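PDB 3FBT: chorismate mutase and shikimate 5-dehydrogenase fusion protein from Clostridium acetobutylicum, which probably catalyses the reversible NADPH-linked reduction of 3-dehydroshikimate to shikimate in the part modelled here, within a fusion that also carries a chorismate mutase. Local coordinates for residues A[213-218]-A[238-243]; A[113-118]-A[256-261]. All coordinates share one frame; numbering follows the deposited sequence.

Contact 1: A[213-218]-A[238-243]; sequences LIYNPV and YMLVSQ
Tyr-215 turns its ring toward Leu-240 by placing CG between its own backbone N and carbonyl carbon (chi1 51°), while Leu-240, with CG opposite its N (chi1 -175°), sends CD2 out from helix 237-252 to meet it. That methyl lies over one face of the phenol ring, 3.6 Å from CD2 to the ring centroid and 15° off the ring normal: a CH-pi contact. It is displaced slightly toward the hydroxyl end, the closest approach being 3.5 Å between Leu-240 CD2 and Tyr-215 CZ. CD1, the other branch of Leu-240, passes more loosely beside CE2 of the tyrosine. The loop bearing Tyr-215 follows strand 209-212 of the parallel, Rossmann-type sheet, and Tyr-215 and Gln-243 are both predicted to bind shikimate. The same leucine also touches Ser-20 and Ile-23 of helix 19-31, and Tyr-215 touches His-19, so this methyl-on-ring pair borders the probable substrate pocket. One helix residue earlier, Met-239 extends its whole chain and brings SD against Leu-213 CG at 3.7 Å. Leu-213, a predicted NADP(+)-site residue, rests on Ala-133 as well. Inside the helix, Tyr-238 O accepts from both N and OG of Ser-242, which come from opposite faces of the carbonyl plane; the Ser-242 OG to Tyr-238 O distance is 2.7 Å.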
loop_
_atom_site.group_PDB
_atom_site.type_symbol
_atom_site.label_atom_id
_atom_site.label_comp_id
_atom_site.label_asym_id
_atom_site.label_seq_id
_atom_site.Cartn_x
_atom_site.Cartn_y
_atom_site.Cartn_z
ATOM N N LEU A 213 -11.271 7.627 -27.757
ATOM C CA LEU A 213 -10.638 6.980 -26.589
ATOM C C LEU A 213 -11.272 7.437 -25.277
ATOM O O LEU A 213 -11.009 6.864 -24.229
ATOM C CB LEU A 213 -9.133 7.230 -26.522
ATOM C CG LEU A 213 -8.126 6.338 -27.190
ATOM C CD1 LEU A 213 -8.442 6.217 -28.685
ATOM C CD2 LEU A 213 -6.863 7.061 -26.949
ATOM N N ILE A 214 -12.090 8.476 -25.335
ATOM C CA ILE A 214 -12.982 8.829 -24.252
ATOM C C ILE A 214 -14.091 7.790 -24.025
ATOM O O ILE A 214 -14.711 7.299 -25.002
ATOM C CB ILE A 214 -13.643 10.136 -24.605
ATOM C CG1 ILE A 214 -12.533 11.205 -24.786
ATOM C CG2 ILE A 214 -14.773 10.485 -23.536
ATOM C CD1 ILE A 214 -13.021 12.501 -25.482
ATOM N N TYR A 215 -14.359 7.469 -22.744
ATOM C CA TYR A 215 -15.373 6.442 -22.350
ATOM C C TYR A 215 -16.390 7.052 -21.392
ATOM O O TYR A 215 -17.377 6.421 -21.006
ATOM C CB TYR A 215 -14.721 5.222 -21.618
ATOM C CG TYR A 215 -13.820 5.621 -20.460
ATOM C CD1 TYR A 215 -14.343 5.941 -19.191
ATOM C CD2 TYR A 215 -12.467 5.741 -20.653
ATOM C CE1 TYR A 215 -13.485 6.360 -18.133
ATOM C CE2 TYR A 215 -11.634 6.142 -19.651
ATOM C CZ TYR A 215 -12.135 6.437 -18.406
ATOM O OH TYR A 215 -11.221 6.843 -17.489
ATOM N N ASN A 216 -16.123 8.253 -20.918
ATOM C CA ASN A 216 -17.136 8.936 -20.151
ATOM C C ASN A 216 -17.084 10.353 -20.606
ATOM O O ASN A 216 -16.063 11.009 -20.373
ATOM C CB ASN A 216 -16.788 8.900 -18.672
ATOM C CG ASN A 216 -17.839 9.573 -17.825
ATOM O OD1 ASN A 216 -18.948 9.856 -18.297
ATOM N ND2 ASN A 216 -17.503 9.845 -16.564
ATOM N N PRO A 217 -18.156 10.833 -21.270
ATOM C CA PRO A 217 -19.446 10.139 -21.488
ATOM C C PRO A 217 -19.380 8.988 -22.467
ATOM O O PRO A 217 -18.408 8.900 -23.263
ATOM C CB PRO A 217 -20.384 11.257 -22.007
ATOM C CG PRO A 217 -19.464 12.366 -22.457
ATOM C CD PRO A 217 -18.197 12.249 -21.674
ATOM N N VAL A 218 -20.346 8.066 -22.405
ATOM C CA VAL A 218 -20.241 6.873 -23.267
ATOM C C VAL A 218 -20.493 7.214 -24.737
ATOM O O VAL A 218 -20.086 6.494 -25.641
ATOM C CB VAL A 218 -21.120 5.647 -22.834
ATOM C CG1 VAL A 218 -20.505 4.944 -21.604
ATOM C CG2 VAL A 218 -22.534 6.061 -22.579
ATOM N N TYR A 238 -13.730 -0.402 -23.706
ATOM C CA TYR A 238 -13.078 -1.660 -23.836
ATOM C C TYR A 238 -11.556 -1.513 -23.715
ATOM O O TYR A 238 -10.865 -2.405 -23.241
ATOM C CB TYR A 238 -13.467 -2.339 -25.149
ATOM C CG TYR A 238 -13.266 -3.817 -25.054
ATOM C CD1 TYR A 238 -14.177 -4.616 -24.364
ATOM C CD2 TYR A 238 -12.149 -4.404 -25.600
ATOM C CE1 TYR A 238 -13.949 -5.979 -24.214
ATOM C CE2 TYR A 238 -11.918 -5.782 -25.488
ATOM C CZ TYR A 238 -12.824 -6.549 -24.791
ATOM O OH TYR A 238 -12.583 -7.926 -24.692
ATOM N N MET A 239 -11.011 -0.396 -24.185
ATOM C CA MET A 239 -9.610 -0.160 -24.074
ATOM C C MET A 239 -9.234 -0.011 -22.581
ATOM O O MET A 239 -8.299 -0.606 -22.147
ATOM C CB MET A 239 -9.220 1.120 -24.865
ATOM C CG MET A 239 -7.698 1.491 -24.766
ATOM S SD MET A 239 -7.307 2.946 -25.859
ATOM C CE MET A 239 -5.594 3.271 -25.490
ATOM N N LEU A 240 -9.945 0.822 -21.832
ATOM C CA LEU A 240 -9.686 0.991 -20.427
ATOM C C LEU A 240 -9.696 -0.355 -19.701
ATOM O O LEU A 240 -8.797 -0.640 -18.919
ATOM C CB LEU A 240 -10.737 1.897 -19.820
ATOM C CG LEU A 240 -10.518 2.258 -18.339
ATOM C CD1 LEU A 240 -9.277 3.182 -18.162
ATOM C CD2 LEU A 240 -11.818 2.973 -17.884
ATOM N N VAL A 241 -10.709 -1.190 -19.961
ATOM C CA VAL A 241 -10.832 -2.457 -19.276
ATOM C C VAL A 241 -9.776 -3.367 -19.695
ATOM O O VAL A 241 -9.168 -4.030 -18.850
ATOM C CB VAL A 241 -12.246 -3.084 -19.431
ATOM C CG1 VAL A 241 -12.255 -4.512 -18.909
ATOM C CG2 VAL A 241 -13.212 -2.219 -18.662
ATOM N N SER A 242 -9.421 -3.358 -20.969
ATOM C CA SER A 242 -8.306 -4.230 -21.438
ATOM C C SER A 242 -6.934 -3.805 -21.019
ATOM O O SER A 242 -6.040 -4.633 -20.831
ATOM C CB SER A 242 -8.295 -4.330 -22.982
ATOM O OG SER A 242 -9.578 -4.799 -23.362
ATOM N N GLN A 243 -6.685 -2.502 -21.030
ATOM C CA GLN A 243 -5.413 -2.040 -20.520
ATOM C C GLN A 243 -5.266 -2.440 -19.051
ATOM O O GLN A 243 -4.227 -2.836 -18.649
ATOM C CB GLN A 243 -5.207 -0.532 -20.733
ATOM C CG GLN A 243 -3.892 -0.021 -20.259
ATOM C CD GLN A 243 -3.991 0.561 -18.818
ATOM O OE1 GLN A 243 -3.401 0.026 -17.838
ATOM N NE2 GLN A 243 -4.701 1.668 -18.703
#

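Contact 2: A[113-118]-A[256-261]; sequences LSKFRV and IDEIIV
The carboxylate of Glu-258 receives the ammonium group of Lys-115 on the outer side of OE2, at the anti lone pair that points away from OE1; NZ lies close to the carboxylate plane, while the carbons behind it climb to one side. The distance from Lys-115 NZ to Glu-258 OE2 is 3.0 Å, a hydrogen bond that forms part of a salt bridge. Next along the lysine, CE and CD lie at about the same distance from that oxygen, CD 3.9 Å from Glu-258 OE2, and only NZ bonds to it. Lys-115 leaves helix 105-115 with CG opposite its backbone N and bends at the second torsion (chi2 79°), whereas Glu-258 reaches out fully extended. The chain around the lysine ends its helix with a Schellman motif: Val-118 N bonds to Leu-113 O at 2.9 Å and Arg-117 N to Ser-114 O at 2.8 Å, Arg-117 taking the positive phi. Glu-258 is the first residue of helix 258-273, so the bridge runs from the last turn of one helix to the first turn of another at the protein surface. Lys-115 NZ has a second, stronger partner in Asp-262, one turn further along that helix, and its side chain also rests on Tyr-238. With two carboxylates sharing one ammonium, the lysine probably stays protonated; its positive charge at a helix C-terminus and the glutamate's negative charge at a helix N-terminus would each suit the local helix dipole.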
loop_
_atom_site.group_PDB
_atom_site.type_symbol
_atom_site.label_atom_id
_atom_site.label_comp_id
_atom_site.label_asym_id
_atom_site.label_seq_id
_atom_site.Cartn_x
_atom_site.Cartn_y
_atom_site.Cartn_z
ATOM N N LEU A 113 -10.172 -2.374 -31.047
ATOM C CA LEU A 113 -10.372 -2.496 -32.496
ATOM C C LEU A 113 -10.854 -3.950 -32.777
ATOM O O LEU A 113 -11.887 -4.116 -33.367
ATOM C CB LEU A 113 -9.087 -2.177 -33.278
ATOM C CG LEU A 113 -8.557 -0.738 -33.051
ATOM C CD1 LEU A 113 -7.327 -0.371 -33.878
ATOM C CD2 LEU A 113 -9.646 0.293 -33.240
ATOM N N SER A 114 -10.149 -4.979 -32.302
ATOM C CA SER A 114 -10.605 -6.355 -32.592
ATOM C C SER A 114 -12.009 -6.547 -32.151
ATOM O O SER A 114 -12.840 -7.014 -32.929
ATOM C CB SER A 114 -9.764 -7.393 -31.926
ATOM O OG SER A 114 -8.426 -7.046 -32.145
ATOM N N LYS A 115 -12.281 -6.171 -30.909
ATOM C CA LYS A 115 -13.558 -6.424 -30.324
ATOM C C LYS A 115 -14.689 -5.748 -31.077
ATOM O O LYS A 115 -15.723 -6.349 -31.288
ATOM C CB LYS A 115 -13.589 -6.017 -28.864
ATOM C CG LYS A 115 -14.927 -6.371 -28.156
ATOM C CD LYS A 115 -14.915 -7.858 -27.810
ATOM C CE LYS A 115 -16.115 -8.252 -26.973
ATOM N NZ LYS A 115 -15.808 -9.536 -26.172
ATOM N N PHE A 116 -14.539 -4.504 -31.509
ATOM C CA PHE A 116 -15.580 -3.993 -32.381
ATOM C C PHE A 116 -15.261 -4.177 -33.870
ATOM O O PHE A 116 -15.823 -3.508 -34.723
ATOM C CB PHE A 116 -15.893 -2.571 -31.981
ATOM C CG PHE A 116 -16.247 -2.448 -30.505
ATOM C CD1 PHE A 116 -17.561 -2.443 -30.087
ATOM C CD2 PHE A 116 -15.250 -2.410 -29.538
ATOM C CE1 PHE A 116 -17.879 -2.375 -28.730
ATOM C CE2 PHE A 116 -15.548 -2.349 -28.222
ATOM C CZ PHE A 116 -16.871 -2.321 -27.805
ATOM N N ARG A 117 -14.318 -5.044 -34.188
ATOM C CA ARG A 117 -13.984 -5.309 -35.590
ATOM C C ARG A 117 -13.711 -4.054 -36.439
ATOM O O ARG A 117 -14.316 -3.870 -37.510
ATOM C CB ARG A 117 -15.098 -6.140 -36.275
ATOM N N VAL A 118 -12.815 -3.189 -35.980
ATOM C CA VAL A 118 -12.474 -2.006 -36.779
ATOM C C VAL A 118 -11.241 -2.407 -37.486
ATOM O O VAL A 118 -10.244 -2.597 -36.838
ATOM C CB VAL A 118 -12.133 -0.787 -35.869
ATOM C CG1 VAL A 118 -11.521 0.375 -36.692
ATOM C CG2 VAL A 118 -13.368 -0.323 -35.101
ATOM N N ILE A 256 -5.823 -13.309 -18.213
ATOM C CA ILE A 256 -7.179 -13.005 -17.800
ATOM C C ILE A 256 -8.123 -13.248 -18.970
ATOM O O ILE A 256 -7.900 -12.718 -20.028
ATOM C CB ILE A 256 -7.266 -11.555 -17.327
ATOM C CG1 ILE A 256 -6.344 -11.372 -16.108
ATOM C CG2 ILE A 256 -8.670 -11.189 -16.960
ATOM C CD1 ILE A 256 -6.418 -10.036 -15.545
ATOM N N ASP A 257 -9.144 -14.074 -18.757
ATOM C CA ASP A 257 -10.044 -14.560 -19.804
ATOM C C ASP A 257 -10.663 -13.385 -20.494
ATOM O O ASP A 257 -11.007 -12.390 -19.850
ATOM C CB ASP A 257 -11.168 -15.423 -19.189
ATOM C CG ASP A 257 -10.727 -16.852 -18.920
ATOM O OD1 ASP A 257 -9.671 -17.247 -19.490
ATOM O OD2 ASP A 257 -11.423 -17.592 -18.141
ATOM N N GLU A 258 -10.824 -13.461 -21.804
ATOM C CA GLU A 258 -11.636 -12.455 -22.469
ATOM C C GLU A 258 -13.000 -12.306 -21.796
ATOM O O GLU A 258 -13.632 -11.239 -21.864
ATOM C CB GLU A 258 -11.844 -12.820 -23.911
ATOM C CG GLU A 258 -12.848 -11.898 -24.566
ATOM C CD GLU A 258 -12.766 -12.036 -26.069
ATOM O OE1 GLU A 258 -11.843 -12.784 -26.528
ATOM O OE2 GLU A 258 -13.587 -11.394 -26.773
ATOM N N ILE A 259 -13.435 -13.394 -21.149
ATOM C CA ILE A 259 -14.734 -13.510 -20.461
ATOM C C ILE A 259 -14.833 -12.609 -19.239
ATOM O O ILE A 259 -15.831 -11.967 -18.992
ATOM C CB ILE A 259 -14.856 -14.958 -19.890
ATOM C CG1 ILE A 259 -14.791 -16.002 -21.010
ATOM C CG2 ILE A 259 -16.000 -15.067 -18.903
ATOM C CD1 ILE A 259 -15.721 -15.746 -22.198
ATOM N N ILE A 260 -13.770 -12.593 -18.454
ATOM C CA ILE A 260 -13.599 -11.596 -17.368
ATOM C C ILE A 260 -13.600 -10.166 -17.892
ATOM O O ILE A 260 -14.270 -9.285 -17.313
ATOM C CB ILE A 260 -12.326 -11.894 -16.545
ATOM C CG1 ILE A 260 -12.534 -13.228 -15.817
ATOM C CG2 ILE A 260 -12.099 -10.789 -15.516
ATOM C CD1 ILE A 260 -11.244 -13.953 -15.430
ATOM N N VAL A 261 -12.927 -9.929 -19.024
ATOM C CA VAL A 261 -12.958 -8.565 -19.612
ATOM C C VAL A 261 -14.375 -8.022 -20.006
ATOM O O VAL A 261 -14.750 -6.940 -19.578
ATOM C CB VAL A 261 -11.931 -8.375 -20.706
ATOM C CG1 VAL A 261 -11.914 -6.910 -21.177
ATOM C CG2 VAL A 261 -10.598 -8.709 -20.156
#

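How the contacts relate
The two contacts lie 12 Å apart between centres, and both segments of contact 1 lie between residues 118 and 256 of the chain, the inner ends of contact 2. Helices 237-252 and 258-273 are consecutive, and they join the contacts directly, Val-241 CG1 of the first meeting Val-261 CG1 of the second at 3.3 Å. Tyr-238 of contact 1 completes the join, its CB lying against Phe-116 CE2 at 3.7 Å. In the shikimate dehydrogenase fold, the helices 105-115 and 237-252 run between the substrate-binding and NADP-binding domains. Contact 1 joins the NADP-domain loop after strand 209-212 to linking helix 237-252, while contact 2 links the end of helix 105-115 to the start of helix 258-273 at the surface.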